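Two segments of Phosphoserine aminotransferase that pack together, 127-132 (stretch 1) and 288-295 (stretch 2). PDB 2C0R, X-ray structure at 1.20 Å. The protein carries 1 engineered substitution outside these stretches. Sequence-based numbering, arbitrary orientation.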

# COMPACT_ATOMS: atom_id res chain seq x y z
N ASN A 127 -15.06 30.34 6.73
CA ASN A 127 -13.69 29.91 6.46
C ASN A 127 -13.40 28.60 7.20
O ASN A 127 -12.26 28.33 7.61
CB ASN A 127 -12.74 31.04 6.83
CG ASN A 127 -11.33 30.89 6.30
OD1 ASN A 127 -10.33 31.25 6.98
ND2 ASN A 127 -11.25 30.36 5.08
N TYR A 128 -14.41 27.75 7.33
CA TYR A 128 -14.33 26.42 7.94
C TYR A 128 -13.97 26.48 9.42
O TYR A 128 -13.57 25.50 10.05
CB TYR A 128 -13.32 25.52 7.21
CG TYR A 128 -13.71 25.40 5.75
CD1 TYR A 128 -12.92 25.95 4.74
CD2 TYR A 128 -14.88 24.77 5.36
CE1 TYR A 128 -13.28 25.85 3.41
CE2 TYR A 128 -15.24 24.66 4.02
CZ TYR A 128 -14.44 25.20 3.05
OH TYR A 128 -14.77 25.11 1.72
N MET A 129 -14.13 27.63 10.05
CA MET A 129 -13.85 27.73 11.48
C MET A 129 -15.00 27.30 12.36
O MET A 129 -14.75 27.02 13.52
CB MET A 129 -13.49 29.18 11.80
CG MET A 129 -12.04 29.50 11.65
SD MET A 129 -11.78 31.34 11.79
CE MET A 129 -11.83 31.27 9.98
N THR A 130 -16.23 27.27 11.84
CA THR A 130 -17.37 26.90 12.65
C THR A 130 -18.03 25.66 12.04
O THR A 130 -18.65 25.81 10.98
CB THR A 130 -18.41 28.04 12.70
OG1 THR A 130 -17.73 29.20 13.17
CG2 THR A 130 -19.57 27.72 13.64
N LEU A 131 -17.90 24.51 12.68
CA LEU A 131 -18.52 23.34 12.04
C LEU A 131 -20.02 23.54 11.91
O LEU A 131 -20.65 24.21 12.73
CB LEU A 131 -18.27 22.11 12.89
CG LEU A 131 -16.84 21.59 12.83
CD1 LEU A 131 -16.55 20.68 14.02
CD2 LEU A 131 -16.63 20.93 11.48
N PRO A 132 -20.61 22.94 10.91
CA PRO A 132 -22.06 22.96 10.80
C PRO A 132 -22.62 22.20 12.00
O PRO A 132 -22.14 21.16 12.40
CB PRO A 132 -22.38 22.19 9.54
CG PRO A 132 -21.09 21.69 9.01
CD PRO A 132 -19.94 22.19 9.83
N GLY A 288 -6.20 30.50 18.19
CA GLY A 288 -6.64 29.28 17.50
C GLY A 288 -7.18 29.56 16.10
O GLY A 288 -7.45 30.72 15.76
N CYS A 289 -7.39 28.57 15.24
CA CYS A 289 -7.80 28.71 13.84
C CYS A 289 -9.19 28.20 13.44
O CYS A 289 -9.64 28.22 12.23
CB CYS A 289 -6.81 27.94 12.94
SG CYS A 289 -5.30 28.93 12.85
N VAL A 290 -9.77 27.70 14.56
CA VAL A 290 -11.20 27.34 14.52
C VAL A 290 -11.87 27.81 15.81
O VAL A 290 -11.24 28.17 16.81
CB VAL A 290 -11.44 25.82 14.34
CG1 VAL A 290 -10.67 25.28 13.17
CG2 VAL A 290 -11.02 25.11 15.61
N ASP A 291 -13.20 27.82 15.76
CA ASP A 291 -14.02 28.21 16.89
C ASP A 291 -13.82 27.24 18.04
O ASP A 291 -13.58 26.05 17.78
CB ASP A 291 -15.48 28.23 16.48
CG ASP A 291 -15.85 29.43 15.63
OD1 ASP A 291 -15.01 30.24 15.18
OD2 ASP A 291 -17.08 29.52 15.41
N VAL A 292 -13.91 27.71 19.27
CA VAL A 292 -13.69 26.85 20.41
C VAL A 292 -14.52 25.58 20.33
O VAL A 292 -13.97 24.48 20.48
CB VAL A 292 -13.97 27.61 21.72
CG1 VAL A 292 -14.00 26.64 22.90
CG2 VAL A 292 -12.94 28.71 21.94
N ASP A 293 -15.79 25.63 20.01
CA ASP A 293 -16.67 24.49 19.97
C ASP A 293 -16.38 23.57 18.78
O ASP A 293 -17.01 22.52 18.77
CB ASP A 293 -18.16 24.90 19.90
CG ASP A 293 -18.57 25.58 21.21
OD1 ASP A 293 -17.80 25.55 22.18
OD2 ASP A 293 -19.66 26.15 21.20
N SER A 294 -15.49 23.91 17.88
CA SER A 294 -15.16 23.04 16.74
C SER A 294 -13.78 22.41 16.93
O SER A 294 -13.34 21.68 16.09
CB SER A 294 -15.19 23.82 15.42
OG SER A 294 -16.55 24.14 15.14
N ARG A 295 -13.11 22.68 18.04
CA ARG A 295 -11.73 22.28 18.20
C ARG A 295 -11.50 20.77 18.13
O ARG A 295 -12.15 19.99 18.79
CB ARG A 295 -11.24 22.75 19.58
CG ARG A 295 -10.84 24.22 19.54
CD ARG A 295 -10.53 24.75 20.94
NE ARG A 295 -9.96 26.10 20.76
CZ ARG A 295 -9.54 26.83 21.80
NH1 ARG A 295 -9.66 26.32 23.02
NH2 ARG A 295 -9.03 28.04 21.57

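Two irregular segments, at least 160 residues apart in sequence wherever they touch, meet here over a modest contact that buries 329 Å² in total. Stretch 1 has no regular helix or strand; stretch 2 makes a short 3-10 turn at 292-294. With no sheet or helix pairing to hold them, three hydrogen bonds do the joining, and each uses a different combination of backbone and side chain.

The first residues of stretch 1 contribute little. Asn127 makes no contact, and Tyr128 reaches stretch 2 mainly through its carbonyl, its O lying 4.3 Å from CG1 of Val290, while the end of its ring leads away. Both residues have positive phi, so the chain turns sharply before it delivers Met129 to the interface.

Met129 is the point of closest backbone approach, its CA 4.1 Å from the CA of Val290. Its carbonyl O accepts a hydrogen bond from Asp291 N at 2.8 Å, and the angle of 170° at the hydrogen makes this bond nearly linear. The same O sits 3.6 Å from Val290 CB and 3.7 Å from Ser294 CB, so carbon flanks a carbonyl whose polarity the amide satisfies. The flexible, unbranched side chain passes Cys289 with its CG, Met129 CG coming within 2.8 Å of Cys289 O, a notably tight approach for a carbon and an oxygen, and its methyl end then turns back over Asn127. Met129 has more area covered by the other stretch than any other residue here, 86 Å².

Thr130 supplies the side-chain to side-chain link. Its OG1 donates to Asp291 OD2 across a very short 2.4 Å, a hydroxyl meeting a carboxylate, which is a strong acceptor. Asp291 thus binds stretch 1 twice, through its backbone N and through its carboxylate, with its CA-to-CB bond directed toward that stretch.

At Leu131, stretch 1 donates again, this time from the backbone: Leu131 N bonds to Ser294 OG at 2.8 Å, with an almost straight angle of 175°. Serine suits this position because its short side chain, its CA-to-CB bond also directed toward stretch 1, places a hydroxyl directly before the amide. The turn helps to set the spacing, since Ser294 N bonds back to Asp291 O at 2.9 Å and so ties together the two residues that grip stretch 1. Leucine adds a nonpolar cover, with Leu131 CG 3.5 Å from Ser294 OG.

Pro132 ends the contact: its CA-to-CB bond points away, and its ring, lacking an amide hydrogen, offers no further backbone donor.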